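Local coordinates for protein glycerol trinitrate reductase (Agrobacterium tumefaciens, PDB 5EPD) that probably acts as an FMN-dependent, NAD(P)H-using oxidoreductase of the old yellow enzyme family, named for the reduction of glycerol trinitrate and crystallised here without its flavin, at residues 99-102 with 103-106; 202-205 with 206-210; 262-265 with 266-270. All coordinates share one frame; numbering follows the deposited sequence.

Contact 1: 99-102 with 103-106; sequences QIDG and WKKV
Backbone hydrogen bonds join Q99 to W103 and I100 to K104, successive i to i+4 links of helix 97-112. W103 N meets Q99 O at 2.9 Å with an N-H...O angle of 154°. K104 N lies 3.0 Å from I100 O, but its hydrogen is less well aimed (132°), and a second, weak bond runs from the same nitrogen to D101 O.

The one charged pair is D101 with K104, three residues apart and pointing the same way from the helix. K104 turns its CG beside its own backbone N (chi1 -81°) and then runs extended, which carries NZ back to 3.4 Å from D101 OD1: a salt bridge, but a weak hydrogen bond. The carboxylate oxygen has a further partner in Q97 NE2, one turn earlier.

On the buried side, carbons of W103 and V106 rest against backbone carbonyls one turn back: W103 CD1 sits 3.1 Å from Q99 O, and V106 CG2 3.6 Å from G102 O. I100 N approaches the indole edge near its plane. The indole NE1 bonds to G93 O and its ring meets F190 edge-to-face; the Q99 amide is taken up by Y95, T96 and G54.

The chemistry is therefore that of an amphipathic helix in a beta-alpha-beta unit of the barrel: W103, I100 and V106 are buried, and the long D101-K104 pair on the solvent side probably adds only a modest electrostatic attraction.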
loop_
_atom_site.group_PDB
_atom_site.type_symbol
_atom_site.label_atom_id
_atom_site.label_comp_id
_atom_site.label_asym_id
_atom_site.label_seq_id
_atom_site.Cartn_x
_atom_site.Cartn_y
_atom_site.Cartn_z
ATOM N N GLN A 99 -7.371 -14.614 -9.827
ATOM C CA GLN A 99 -6.494 -13.870 -8.916
ATOM C C GLN A 99 -6.694 -14.283 -7.454
ATOM O O GLN A 99 -5.732 -14.577 -6.735
ATOM C CB GLN A 99 -6.728 -12.372 -9.078
ATOM C CG GLN A 99 -6.342 -11.841 -10.460
ATOM C CD GLN A 99 -7.132 -10.596 -10.872
ATOM O OE1 GLN A 99 -7.963 -10.071 -10.107
ATOM N NE2 GLN A 99 -6.897 -10.136 -12.110
ATOM N N ILE A 100 -7.942 -14.324 -7.015
ATOM C CA ILE A 100 -8.240 -14.765 -5.667
ATOM C C ILE A 100 -7.515 -16.081 -5.375
ATOM O O ILE A 100 -6.781 -16.206 -4.371
ATOM C CB ILE A 100 -9.757 -14.941 -5.481
ATOM C CG1 ILE A 100 -10.455 -13.576 -5.598
ATOM C CG2 ILE A 100 -10.063 -15.577 -4.127
ATOM C CD1 ILE A 100 -11.971 -13.643 -5.587
ATOM N N ASP A 101 -7.701 -17.051 -6.279
ATOM C CA ASP A 101 -7.148 -18.393 -6.094
ATOM C C ASP A 101 -5.623 -18.395 -6.102
ATOM O O ASP A 101 -5.012 -19.114 -5.300
ATOM C CB ASP A 101 -7.738 -19.385 -7.102
ATOM C CG ASP A 101 -9.241 -19.556 -6.924
ATOM O OD1 ASP A 101 -9.818 -19.048 -5.926
ATOM O OD2 ASP A 101 -9.854 -20.182 -7.802
ATOM N N GLY A 102 -5.013 -17.576 -6.959
ATOM C CA GLY A 102 -3.573 -17.310 -6.859
ATOM C C GLY A 102 -3.133 -16.766 -5.483
ATOM O O GLY A 102 -2.092 -17.179 -4.928
ATOM N N TRP A 103 -3.924 -15.846 -4.930
ATOM C CA TRP A 103 -3.611 -15.241 -3.635
ATOM C C TRP A 103 -3.752 -16.206 -2.468
ATOM O O TRP A 103 -3.113 -16.002 -1.417
ATOM C CB TRP A 103 -4.509 -14.026 -3.353
ATOM C CG TRP A 103 -4.110 -12.799 -4.081
ATOM C CD1 TRP A 103 -4.813 -12.155 -5.058
ATOM C CD2 TRP A 103 -2.906 -12.048 -3.885
ATOM N NE1 TRP A 103 -4.121 -11.045 -5.483
ATOM C CE2 TRP A 103 -2.945 -10.958 -4.785
ATOM C CE3 TRP A 103 -1.801 -12.188 -3.033
ATOM C CZ2 TRP A 103 -1.918 -10.014 -4.865
ATOM C CZ3 TRP A 103 -0.777 -11.247 -3.116
ATOM C CH2 TRP A 103 -0.849 -10.172 -4.031
ATOM N N LYS A 104 -4.611 -17.219 -2.622
ATOM C CA LYS A 104 -4.838 -18.190 -1.536
ATOM C C LYS A 104 -3.571 -18.955 -1.228
ATOM O O LYS A 104 -3.250 -19.193 -0.069
ATOM C CB LYS A 104 -5.952 -19.171 -1.873
ATOM C CG LYS A 104 -7.348 -18.643 -1.631
ATOM C CD LYS A 104 -8.350 -19.611 -2.226
ATOM C CE LYS A 104 -9.771 -19.282 -1.827
ATOM N NZ LYS A 104 -10.720 -19.948 -2.760
ATOM N N LYS A 105 -2.853 -19.326 -2.275
ATOM C CA LYS A 105 -1.593 -20.001 -2.108
ATOM C C LYS A 105 -0.583 -19.132 -1.341
ATOM O O LYS A 105 0.211 -19.641 -0.544
ATOM C CB LYS A 105 -1.033 -20.361 -3.466
ATOM C CG LYS A 105 -1.917 -21.275 -4.296
ATOM C CD LYS A 105 -1.041 -21.992 -5.318
ATOM C CE LYS A 105 -1.808 -22.979 -6.174
ATOM N NZ LYS A 105 -2.416 -22.264 -7.324
ATOM N N VAL A 106 -0.611 -17.823 -1.588
ATOM C CA VAL A 106 0.319 -16.877 -0.950
ATOM C C VAL A 106 -0.049 -16.666 0.514
ATOM O O VAL A 106 0.817 -16.735 1.372
ATOM C CB VAL A 106 0.337 -15.520 -1.690
ATOM C CG1 VAL A 106 1.276 -14.526 -1.009
ATOM C CG2 VAL A 106 0.732 -15.729 -3.149
#

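Contact 2: 202-205 with 206-210; sequences LLEQ and FAKDG
E204 and K208, one turn apart, cross at a slant and close a salt bridge, with K208 NZ 2.7 Å from E204 OE2. The ammonium comes from above the carboxylate plane, 70° out of it. E204 sets CG anti to its backbone N (chi1 -178°) and leaning toward the next turn, the chain standing out from the helix, and the extended lysine comes to meet it, CD against E204 CG at 3.6 Å. Both residues are buried; K208 NZ has further partners in S253 OG and S250 O, so its charge is probably shared. Y267 of helix 263-276 packs on both side chains.

L202 and F206 lie side by side and point the same way, L202 CD1 touching F206 CE1 at 3.8 Å. L202 O stands at the phenyl edge, in the ring plane, 3.4 Å from F206 CD1, and accepts from F206 N.

The last i to i+4 bond, K208 N to E204 O at 2.9 Å, is made by the first residue to leave helical geometry. The whole is a short, buried helix, 202-207, after the fourth strand of the TIM barrel, 193-196, followed directly by a lysine that bridges back to a glutamate one turn earlier.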
loop_
_atom_site.group_PDB
_atom_site.type_symbol
_atom_site.label_atom_id
_atom_site.label_comp_id
_atom_site.label_asym_id
_atom_site.label_seq_id
_atom_site.Cartn_x
_atom_site.Cartn_y
_atom_site.Cartn_z
ATOM N N LEU A 202 -5.351 7.383 -6.916
ATOM C CA LEU A 202 -6.688 7.968 -7.118
ATOM C C LEU A 202 -7.174 8.768 -5.920
ATOM O O LEU A 202 -7.604 9.947 -6.046
ATOM C CB LEU A 202 -7.732 6.892 -7.446
ATOM C CG LEU A 202 -9.144 7.409 -7.768
ATOM C CD1 LEU A 202 -9.165 8.319 -8.992
ATOM C CD2 LEU A 202 -10.119 6.265 -7.986
ATOM N N LEU A 203 -7.111 8.140 -4.759
ATOM C CA LEU A 203 -7.787 8.711 -3.608
ATOM C C LEU A 203 -7.062 9.968 -3.130
ATOM O O LEU A 203 -7.715 10.879 -2.620
ATOM C CB LEU A 203 -7.937 7.678 -2.481
ATOM C CG LEU A 203 -8.537 6.316 -2.873
ATOM C CD1 LEU A 203 -8.638 5.354 -1.684
ATOM C CD2 LEU A 203 -9.891 6.514 -3.553
ATOM N N GLU A 204 -5.728 10.009 -3.281
ATOM C CA GLU A 204 -4.935 11.187 -2.930
ATOM C C GLU A 204 -5.125 12.284 -3.997
ATOM O O GLU A 204 -5.077 13.500 -3.687
ATOM C CB GLU A 204 -3.435 10.862 -2.769
ATOM C CG GLU A 204 -2.605 12.093 -2.350
ATOM C CD GLU A 204 -1.095 11.861 -2.240
ATOM O OE1 GLU A 204 -0.405 11.758 -3.286
ATOM O OE2 GLU A 204 -0.586 11.844 -1.099
ATOM N N GLN A 205 -5.348 11.878 -5.247
ATOM C CA GLN A 205 -5.590 12.848 -6.302
ATOM C C GLN A 205 -6.807 13.680 -5.917
ATOM O O GLN A 205 -6.848 14.864 -6.185
ATOM C CB GLN A 205 -5.843 12.172 -7.646
ATOM C CG GLN A 205 -4.600 11.705 -8.367
ATOM C CD GLN A 205 -4.893 10.519 -9.264
ATOM O OE1 GLN A 205 -5.880 10.515 -10.019
ATOM N NE2 GLN A 205 -4.042 9.504 -9.191
ATOM N N PHE A 206 -7.795 13.023 -5.306
ATOM C CA PHE A 206 -9.011 13.682 -4.838
ATOM C C PHE A 206 -8.737 14.539 -3.606
ATOM O O PHE A 206 -9.253 15.651 -3.512
ATOM C CB PHE A 206 -10.115 12.644 -4.508
ATOM C CG PHE A 206 -11.016 12.301 -5.674
ATOM C CD1 PHE A 206 -10.646 11.334 -6.598
ATOM C CD2 PHE A 206 -12.244 12.949 -5.842
ATOM C CE1 PHE A 206 -11.477 11.007 -7.662
ATOM C CE2 PHE A 206 -13.073 12.630 -6.913
ATOM C CZ PHE A 206 -12.697 11.649 -7.820
ATOM N N ALA A 207 -7.960 13.994 -2.669
ATOM C CA ALA A 207 -7.628 14.654 -1.427
ATOM C C ALA A 207 -6.811 15.962 -1.559
ATOM O O ALA A 207 -7.018 16.915 -0.796
ATOM C CB ALA A 207 -6.888 13.673 -0.523
ATOM N N LYS A 208 -5.875 15.992 -2.511
ATOM C CA LYS A 208 -4.969 17.140 -2.695
ATOM C C LYS A 208 -5.397 18.098 -3.832
ATOM O O LYS A 208 -5.664 17.677 -4.954
ATOM C CB LYS A 208 -3.524 16.628 -2.891
ATOM C CG LYS A 208 -2.977 15.991 -1.618
ATOM C CD LYS A 208 -1.547 15.487 -1.750
ATOM C CE LYS A 208 -1.030 15.010 -0.398
ATOM N NZ LYS A 208 0.307 14.355 -0.483
ATOM N N ASP A 209 -5.429 19.396 -3.529
ATOM C CA ASP A 209 -5.903 20.423 -4.476
ATOM C C ASP A 209 -5.009 20.659 -5.682
ATOM O O ASP A 209 -5.441 21.261 -6.683
ATOM C CB ASP A 209 -6.183 21.757 -3.773
ATOM C CG ASP A 209 -4.981 22.330 -3.004
ATOM O OD1 ASP A 209 -3.845 21.802 -3.013
ATOM O OD2 ASP A 209 -5.203 23.361 -2.341
ATOM N N GLY A 210 -3.773 20.172 -5.616
ATOM C CA GLY A 210 -2.884 20.194 -6.772
ATOM C C GLY A 210 -3.426 19.396 -7.936
ATOM O O GLY A 210 -3.086 19.673 -9.074
#

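Contact 3: 262-265 with 266-270; sequences DPQT and QYDYI
The backbone of 262-270 opens helix 263-276 with four successive i to i+4 bonds, from Q266 N to D262 O through Y269 N to T265 O, the shortest being Y267 N to P263 O at 2.7 Å. Q264 and D268 cross on the flank. Q264 bends at chi2 (70°) and brings NE2 to 2.9 Å from D268 OD1, meeting the oxygen on its syn side but 34° out of the carboxylate plane, while D268 OD1 lies almost in the amide plane. S302 OG bonds to the same oxygen and D299 N to Q264 OE1, tying this flank to helix 300-306 and the loop before it.

At the start of the helix D262 is the N-cap. Its OD1 accepts from T265 N at 3.1 Å along a nearly straight N-H (174°), and its OD2 accepts from T265 OG1 at a short 2.5 Å; both partners stand above the carboxylate plane. The helix belongs to the beta-alpha-beta unit of strands 245-249 and 281-284 in the TIM barrel.

On the buried side Y267 presents its ring edge, in plane, to P263 O, 3.3 Å from Y267 CD1, while I270 CD1 lies over one face, offset toward the rim. P263 CB reaches Y267 CD1 more loosely, at 4.4 Å. Q266 turns its amide away from this turn, with OE1 taking R225 NE and NE2 giving to V222 O.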
loop_
_atom_site.group_PDB
_atom_site.type_symbol
_atom_site.label_atom_id
_atom_site.label_comp_id
_atom_site.label_asym_id
_atom_site.label_seq_id
_atom_site.Cartn_x
_atom_site.Cartn_y
_atom_site.Cartn_z
ATOM N N ASP A 262 -2.392 23.131 1.830
ATOM C CA ASP A 262 -2.400 23.055 3.302
ATOM C C ASP A 262 -2.664 21.614 3.769
ATOM O O ASP A 262 -3.802 21.226 4.062
ATOM C CB ASP A 262 -3.420 24.046 3.888
ATOM C CG ASP A 262 -3.439 24.033 5.409
ATOM O OD1 ASP A 262 -2.756 23.170 6.017
ATOM O OD2 ASP A 262 -4.150 24.883 6.003
ATOM N N PRO A 263 -1.607 20.804 3.815
ATOM C CA PRO A 263 -1.839 19.390 4.113
ATOM C C PRO A 263 -2.213 19.144 5.571
ATOM O O PRO A 263 -2.917 18.167 5.883
ATOM C CB PRO A 263 -0.503 18.727 3.750
ATOM C CG PRO A 263 0.506 19.834 3.712
ATOM C CD PRO A 263 -0.254 21.050 3.281
ATOM N N GLN A 264 -1.762 20.024 6.451
ATOM C CA GLN A 264 -2.091 19.885 7.859
ATOM C C GLN A 264 -3.627 19.916 8.102
ATOM O O GLN A 264 -4.189 19.000 8.721
ATOM C CB GLN A 264 -1.392 20.979 8.686
ATOM C CG GLN A 264 -1.408 20.682 10.178
ATOM C CD GLN A 264 -0.502 19.508 10.554
ATOM O OE1 GLN A 264 0.715 19.599 10.425
ATOM N NE2 GLN A 264 -1.098 18.406 11.036
ATOM N N THR A 265 -4.290 20.958 7.604
ATOM C CA THR A 265 -5.747 21.056 7.687
ATOM C C THR A 265 -6.392 19.848 7.016
ATOM O O THR A 265 -7.316 19.229 7.557
ATOM C CB THR A 265 -6.261 22.341 6.994
ATOM O OG1 THR A 265 -5.598 23.483 7.560
ATOM C CG2 THR A 265 -7.771 22.480 7.162
ATOM N N GLN A 266 -5.887 19.520 5.829
ATOM C CA GLN A 266 -6.442 18.433 5.025
ATOM C C GLN A 266 -6.383 17.117 5.787
ATOM O O GLN A 266 -7.379 16.349 5.790
ATOM C CB GLN A 266 -5.697 18.311 3.691
ATOM C CG GLN A 266 -6.319 17.343 2.685
ATOM C CD GLN A 266 -7.720 17.734 2.237
ATOM O OE1 GLN A 266 -7.909 18.694 1.457
ATOM N NE2 GLN A 266 -8.723 16.978 2.706
ATOM N N TYR A 267 -5.232 16.844 6.425
ATOM C CA TYR A 267 -4.982 15.492 6.993
ATOM C C TYR A 267 -5.356 15.361 8.466
ATOM O O TYR A 267 -5.593 14.247 8.935
ATOM C CB TYR A 267 -3.556 14.993 6.687
ATOM C CG TYR A 267 -3.452 14.463 5.266
ATOM C CD1 TYR A 267 -3.214 15.331 4.198
ATOM C CD2 TYR A 267 -3.636 13.111 4.984
ATOM C CE1 TYR A 267 -3.175 14.873 2.890
ATOM C CE2 TYR A 267 -3.588 12.635 3.676
ATOM C CZ TYR A 267 -3.361 13.526 2.634
ATOM O OH TYR A 267 -3.315 13.101 1.334
ATOM N N ASP A 268 -5.426 16.492 9.182
ATOM C CA ASP A 268 -6.078 16.530 10.500
ATOM C C ASP A 268 -7.555 16.157 10.348
ATOM O O ASP A 268 -8.093 15.368 11.148
ATOM C CB ASP A 268 -6.013 17.929 11.122
ATOM C CG ASP A 268 -4.645 18.290 11.619
ATOM O OD1 ASP A 268 -3.770 17.401 11.740
ATOM O OD2 ASP A 268 -4.445 19.482 11.902
ATOM N N TYR A 269 -8.202 16.746 9.333
ATOM C CA TYR A 269 -9.596 16.419 9.006
ATOM C C TYR A 269 -9.797 14.929 8.689
ATOM O O TYR A 269 -10.621 14.244 9.323
ATOM C CB TYR A 269 -10.109 17.258 7.821
ATOM C CG TYR A 269 -11.547 16.901 7.484
ATOM C CD1 TYR A 269 -12.594 17.376 8.272
ATOM C CD2 TYR A 269 -11.861 16.038 6.418
ATOM C CE1 TYR A 269 -13.916 17.042 8.001
ATOM C CE2 TYR A 269 -13.188 15.695 6.137
ATOM C CZ TYR A 269 -14.219 16.203 6.933
ATOM O OH TYR A 269 -15.556 15.901 6.693
ATOM N N ILE A 270 -9.035 14.452 7.695
ATOM C CA ILE A 270 -9.074 13.045 7.259
ATOM C C ILE A 270 -8.829 12.078 8.420
ATOM O O ILE A 270 -9.552 11.091 8.562
ATOM C CB ILE A 270 -8.083 12.770 6.088
ATOM C CG1 ILE A 270 -8.682 13.291 4.775
ATOM C CG2 ILE A 270 -7.787 11.271 5.937
ATOM C CD1 ILE A 270 -7.652 13.710 3.745
#

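The three contacts are local turns of separate helices in one TIM barrel, met in series along the chain. Contacts 2 and 3 are neighbours, their centres about 12 Å apart. Y267 of contact 3 reaches into contact 2, its OH 3.4 Å from K208 CE and 3.9 Å from E204 OE2, beside the salt bridge. R225 lies between them as well, with a bond to Q266 OE1 and a weak one to A207 O. Contact 1 lies on the opposite side of the chain's centre, its centre about 31 Å from that of contact 2 and about 37 Å from that of contact 3, without touching either. The structure is flavin-free, so no cofactor marks the active site.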